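Local coordinates for oligopeptide ABC transporter, periplasmic oligopeptide-binding protein, putative (Thermotoga maritima MSB8, PDB 5IPW) that probably binds oligopeptides in the periplasm as the extracellular solute-binding component of an ABC-type peptide uptake system, at residues D516-Y519 with I520-G524; F611-D615 with D616-T620. One frame throughout, in Å; residues are numbered along the deposited sequence.

Both contacts are local turns and largely buried, but they occupy different parts of the chain. Contact 1 (516-524), its centre about 24 Å from the chain centre, leads from a loop into helix 523-534; contact 2 (611-620), its centre about 6 Å from the chain centre, carries the chain out of strand 613-614, at the border of a mixed sheet. Their centres are 28 Å apart and they share no element. Contact 1 is mainly aromatic, the polar ends of Trp518, Tyr519 and Asp516 taken by loop carbonyls and an arginine. Contact 2 combines small apolar groups with several weak hydrogen bonds, half of them to side-chain oxygens, and a salt-bridge network around the exposed Asp616.

Contact 1 of 2, residues D516-Y519 with I520-G524; sequences DFWY and IGWSG
Trp522 reaches back over the turn to Trp518 and Tyr519. Its six-membered ring presents an edge to Trp518, Trp522 CZ3 lying 4.0 Å from Trp518 CZ3 with the two side chains crossing at about a right angle, while Trp522 CE3 lies 3.9 Å from Tyr519 CB. The backbone beneath turns tightly: Trp522 N donates to Tyr519 O at 2.9 Å, a bent bond (131° at the hydrogen) that arrives from above the carbonyl plane. Two residues earlier Ile520 N gives Phe517 O a weak but straight bond, and CG2 of Ile520 lies beside that oxygen. Ile520 O is gripped twice, by Ser523 N and by Ser523 OG, the latter at 2.7 Å, where helix 523-534 starts. Farther out, Asp516 OD2 takes Trp518 N at 3.2 Å, forming an Asx turn, and its OD1 is salt-bridged to Arg340. Trp518 and Tyr519 both hold CG between backbone N and carbonyl carbon (chi1 77° and 62°), which lays Tyr519 CD2 over a Trp518 face. Their polar ends bond to the carbonyls of Val506 and Met505, and Trp518 stacks on Trp587. Buried indole NH and phenol hydroxyl are thus fixed by loop carbonyls, and the carboxylate is probably kept charged by arginine, where this apparent family 5 solute-binding fold passes from loop into helix.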
loop_
_atom_site.group_PDB
_atom_site.type_symbol
_atom_site.label_atom_id
_atom_site.label_comp_id
_atom_site.label_asym_id
_atom_site.label_seq_id
_atom_site.Cartn_x
_atom_site.Cartn_y
_atom_site.Cartn_z
ATOM N N ASP A 516 4.885 10.651 -14.222
ATOM C CA ASP A 516 5.894 9.617 -14.351
ATOM C C ASP A 516 6.749 9.917 -15.562
ATOM O O ASP A 516 6.330 10.623 -16.470
ATOM C CB ASP A 516 5.271 8.236 -14.520
ATOM C CG ASP A 516 6.306 7.132 -14.454
ATOM O OD1 ASP A 516 6.747 6.806 -13.329
ATOM O OD2 ASP A 516 6.706 6.613 -15.521
ATOM N N PHE A 517 7.942 9.349 -15.579
ATOM C CA PHE A 517 8.882 9.591 -16.652
ATOM C C PHE A 517 8.333 9.295 -18.039
ATOM O O PHE A 517 8.658 10.022 -18.983
ATOM C CB PHE A 517 10.154 8.781 -16.429
ATOM C CG PHE A 517 10.855 9.116 -15.155
ATOM C CD1 PHE A 517 11.264 10.411 -14.902
ATOM C CD2 PHE A 517 11.095 8.144 -14.202
ATOM C CE1 PHE A 517 11.906 10.731 -13.726
ATOM C CE2 PHE A 517 11.739 8.460 -13.020
ATOM C CZ PHE A 517 12.150 9.753 -12.784
ATOM N N TRP A 518 7.506 8.255 -18.173
ATOM C CA TRP A 518 7.113 7.786 -19.511
ATOM C C TRP A 518 6.252 8.787 -20.281
ATOM O O TRP A 518 6.306 8.814 -21.500
ATOM C CB TRP A 518 6.481 6.371 -19.494
ATOM C CG TRP A 518 5.040 6.245 -19.026
ATOM C CD1 TRP A 518 4.617 5.896 -17.778
ATOM C CD2 TRP A 518 3.855 6.397 -19.820
ATOM N NE1 TRP A 518 3.245 5.855 -17.733
ATOM C CE2 TRP A 518 2.751 6.153 -18.973
ATOM C CE3 TRP A 518 3.618 6.731 -21.157
ATOM C CZ2 TRP A 518 1.425 6.252 -19.416
ATOM C CZ3 TRP A 518 2.289 6.827 -21.599
ATOM C CH2 TRP A 518 1.217 6.590 -20.726
ATOM N N TYR A 519 5.495 9.630 -19.583
ATOM C CA TYR A 519 4.712 10.657 -20.266
ATOM C C TYR A 519 5.079 12.075 -19.871
ATOM O O TYR A 519 4.321 13.000 -20.146
ATOM C CB TYR A 519 3.214 10.434 -20.051
ATOM C CG TYR A 519 2.738 10.519 -18.622
ATOM C CD1 TYR A 519 2.356 11.731 -18.061
ATOM C CD2 TYR A 519 2.634 9.378 -17.845
ATOM C CE1 TYR A 519 1.904 11.804 -16.759
ATOM C CE2 TYR A 519 2.182 9.440 -16.545
ATOM C CZ TYR A 519 1.821 10.653 -16.005
ATOM O OH TYR A 519 1.371 10.721 -14.709
ATOM N N ILE A 520 6.246 12.257 -19.266
ATOM C CA ILE A 520 6.576 13.544 -18.655
ATOM C C ILE A 520 6.656 14.670 -19.692
ATOM O O ILE A 520 6.147 15.763 -19.458
ATOM C CB ILE A 520 7.851 13.459 -17.777
ATOM C CG1 ILE A 520 7.979 14.708 -16.911
ATOM C CG2 ILE A 520 9.108 13.258 -18.604
ATOM C CD1 ILE A 520 9.011 14.564 -15.815
ATOM N N GLY A 521 7.254 14.386 -20.847
ATOM C CA GLY A 521 7.278 15.329 -21.963
ATOM C C GLY A 521 5.902 15.745 -22.477
ATOM O O GLY A 521 5.747 16.847 -22.992
ATOM N N TRP A 522 4.900 14.878 -22.336
ATOM C CA TRP A 522 3.529 15.203 -22.749
ATOM C C TRP A 522 2.705 15.958 -21.695
ATOM O O TRP A 522 1.534 16.271 -21.935
ATOM C CB TRP A 522 2.783 13.925 -23.168
ATOM C CG TRP A 522 3.364 13.253 -24.377
ATOM C CD1 TRP A 522 3.887 13.865 -25.477
ATOM C CD2 TRP A 522 3.451 11.842 -24.625
ATOM N NE1 TRP A 522 4.315 12.926 -26.383
ATOM C CE2 TRP A 522 4.052 11.677 -25.889
ATOM C CE3 TRP A 522 3.075 10.702 -23.905
ATOM C CZ2 TRP A 522 4.292 10.417 -26.447
ATOM C CZ3 TRP A 522 3.322 9.444 -24.461
ATOM C CH2 TRP A 522 3.927 9.316 -25.716
ATOM N N SER A 523 3.311 16.270 -20.546
ATOM C CA SER A 523 2.611 16.957 -19.446
ATOM C C SER A 523 1.931 18.261 -19.853
ATOM O O SER A 523 0.915 18.640 -19.266
ATOM C CB SER A 523 3.578 17.243 -18.296
ATOM O OG SER A 523 4.084 16.041 -17.742
ATOM N N GLY A 524 2.504 18.960 -20.831
ATOM C CA GLY A 524 1.904 20.186 -21.350
ATOM C C GLY A 524 0.534 19.905 -21.940
ATOM O O GLY A 524 -0.477 20.458 -21.498
#

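Contact 2 of 2, residues F611-D615 with D616-T620; sequences FLVTD and DVLRT
Thr620 folds back against Thr614 and Asp615 where the chain leaves strand 613-614, an outermost strand of a mixed sheet in this probable family 5 solute-binding fold. Among the apolar contacts, the methyls of Thr614 and Thr620 meet CG2 to CG2 at 3.8 Å, and Leu618 CD1 comes within 4.0 Å of Val613 CG2. Val617 CG1, set between its backbone N and carbonyl carbon (chi1 54°), lies against the carboxylate of Asp615. The hydrogen bonds across the bend are each weak. Asp615 N donates to Thr620 OG1 at 3.3 Å, Asp615 O accepts from Leu618 N and Thr620 N, and Asp615 OD1 takes Asp616 N at 3.2 Å. Within the type I turn from Asp616 to Arg619, Asp616 O receives Arg619 N at 2.9 Å and Arg619 NH1 at 3.2 Å from opposite faces of its plane. The ionic contact joins Arg619 NH1 to Asp616 OD1 at 3.3 Å, the oxygen lying in plane at the guanidinium edge; Lys78 and Glu81 supply further salt bridges to Asp616 and Arg619. Thr614 OG1 bonds to Ile332 O. An arginine holding both carbonyl and carboxylate of one aspartate thus ties the turn, probably favouring both ionised groups.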
loop_
_atom_site.group_PDB
_atom_site.type_symbol
_atom_site.label_atom_id
_atom_site.label_comp_id
_atom_site.label_asym_id
_atom_site.label_seq_id
_atom_site.Cartn_x
_atom_site.Cartn_y
_atom_site.Cartn_z
ATOM N N PHE A 611 1.053 -16.962 1.354
ATOM C CA PHE A 611 1.360 -15.968 0.325
ATOM C C PHE A 611 0.694 -14.642 0.672
ATOM O O PHE A 611 -0.370 -14.609 1.292
ATOM C CB PHE A 611 0.875 -16.451 -1.047
ATOM C CG PHE A 611 1.366 -17.827 -1.416
ATOM C CD1 PHE A 611 2.657 -18.017 -1.904
ATOM C CD2 PHE A 611 0.538 -18.937 -1.269
ATOM C CE1 PHE A 611 3.109 -19.284 -2.243
ATOM C CE2 PHE A 611 0.983 -20.206 -1.605
ATOM C CZ PHE A 611 2.273 -20.379 -2.091
ATOM N N LEU A 612 1.331 -13.555 0.261
ATOM C CA LEU A 612 0.825 -12.217 0.513
ATOM C C LEU A 612 1.598 -11.224 -0.341
ATOM O O LEU A 612 2.786 -11.406 -0.601
ATOM C CB LEU A 612 0.989 -11.846 1.990
ATOM C CG LEU A 612 0.171 -10.666 2.517
ATOM C CD1 LEU A 612 -1.260 -11.086 2.772
ATOM C CD2 LEU A 612 0.773 -10.132 3.805
ATOM N N VAL A 613 0.920 -10.168 -0.772
ATOM C CA VAL A 613 1.595 -9.058 -1.447
ATOM C C VAL A 613 1.692 -7.931 -0.423
ATOM O O VAL A 613 0.751 -7.675 0.328
ATOM C CB VAL A 613 0.939 -8.661 -2.814
ATOM C CG1 VAL A 613 -0.279 -9.516 -3.142
ATOM C CG2 VAL A 613 0.602 -7.177 -2.907
ATOM N N THR A 614 2.853 -7.288 -0.380
ATOM C CA THR A 614 3.158 -6.326 0.664
ATOM C C THR A 614 3.341 -4.941 0.073
ATOM O O THR A 614 4.023 -4.786 -0.936
ATOM C CB THR A 614 4.438 -6.723 1.409
ATOM O OG1 THR A 614 5.562 -6.599 0.532
ATOM C CG2 THR A 614 4.340 -8.151 1.893
ATOM N N ASP A 615 2.738 -3.946 0.718
ATOM C CA ASP A 615 2.746 -2.560 0.249
ATOM C C ASP A 615 2.248 -1.675 1.399
ATOM O O ASP A 615 1.508 -2.147 2.261
ATOM C CB ASP A 615 1.832 -2.412 -0.984
ATOM C CG ASP A 615 2.277 -1.293 -1.943
ATOM O OD1 ASP A 615 3.307 -0.629 -1.683
ATOM O OD2 ASP A 615 1.584 -1.083 -2.971
ATOM N N ASP A 616 2.653 -0.408 1.427
ATOM C CA ASP A 616 2.215 0.506 2.495
ATOM C C ASP A 616 0.713 0.808 2.389
ATOM O O ASP A 616 0.032 0.951 3.400
ATOM C CB ASP A 616 3.037 1.806 2.491
ATOM C CG ASP A 616 2.537 2.829 3.519
ATOM O OD1 ASP A 616 1.598 3.597 3.202
ATOM O OD2 ASP A 616 3.089 2.878 4.641
ATOM N N VAL A 617 0.208 0.894 1.166
ATOM C CA VAL A 617 -1.219 1.101 0.918
ATOM C C VAL A 617 -2.105 0.012 1.529
ATOM O O VAL A 617 -3.228 0.290 1.944
ATOM C CB VAL A 617 -1.513 1.242 -0.598
ATOM C CG1 VAL A 617 -0.967 0.055 -1.387
ATOM C CG2 VAL A 617 -3.002 1.417 -0.861
ATOM N N LEU A 618 -1.605 -1.219 1.592
ATOM C CA LEU A 618 -2.351 -2.321 2.206
ATOM C C LEU A 618 -2.061 -2.458 3.702
ATOM O O LEU A 618 -2.552 -3.380 4.363
ATOM C CB LEU A 618 -2.032 -3.635 1.498
ATOM C CG LEU A 618 -2.273 -3.692 -0.010
ATOM C CD1 LEU A 618 -1.785 -5.026 -0.556
ATOM C CD2 LEU A 618 -3.742 -3.484 -0.347
ATOM N N ARG A 619 -1.258 -1.541 4.230
ATOM C CA ARG A 619 -0.956 -1.471 5.664
ATOM C C ARG A 619 -0.253 -2.731 6.167
ATOM O O ARG A 619 -0.361 -3.071 7.338
ATOM C CB ARG A 619 -2.241 -1.215 6.475
ATOM C CG ARG A 619 -3.165 -0.132 5.920
ATOM C CD ARG A 619 -2.448 1.187 5.689
ATOM N NE ARG A 619 -1.890 1.708 6.931
ATOM C CZ ARG A 619 -0.821 2.497 7.025
ATOM N NH1 ARG A 619 -0.149 2.877 5.945
ATOM N NH2 ARG A 619 -0.413 2.900 8.217
ATOM N N THR A 620 0.475 -3.410 5.286
ATOM C CA THR A 620 1.105 -4.676 5.633
ATOM C C THR A 620 1.879 -4.513 6.942
ATOM O O THR A 620 2.579 -3.527 7.110
ATOM C CB THR A 620 2.017 -5.166 4.493
ATOM O OG1 THR A 620 1.224 -5.399 3.322
ATOM C CG2 THR A 620 2.715 -6.458 4.854
#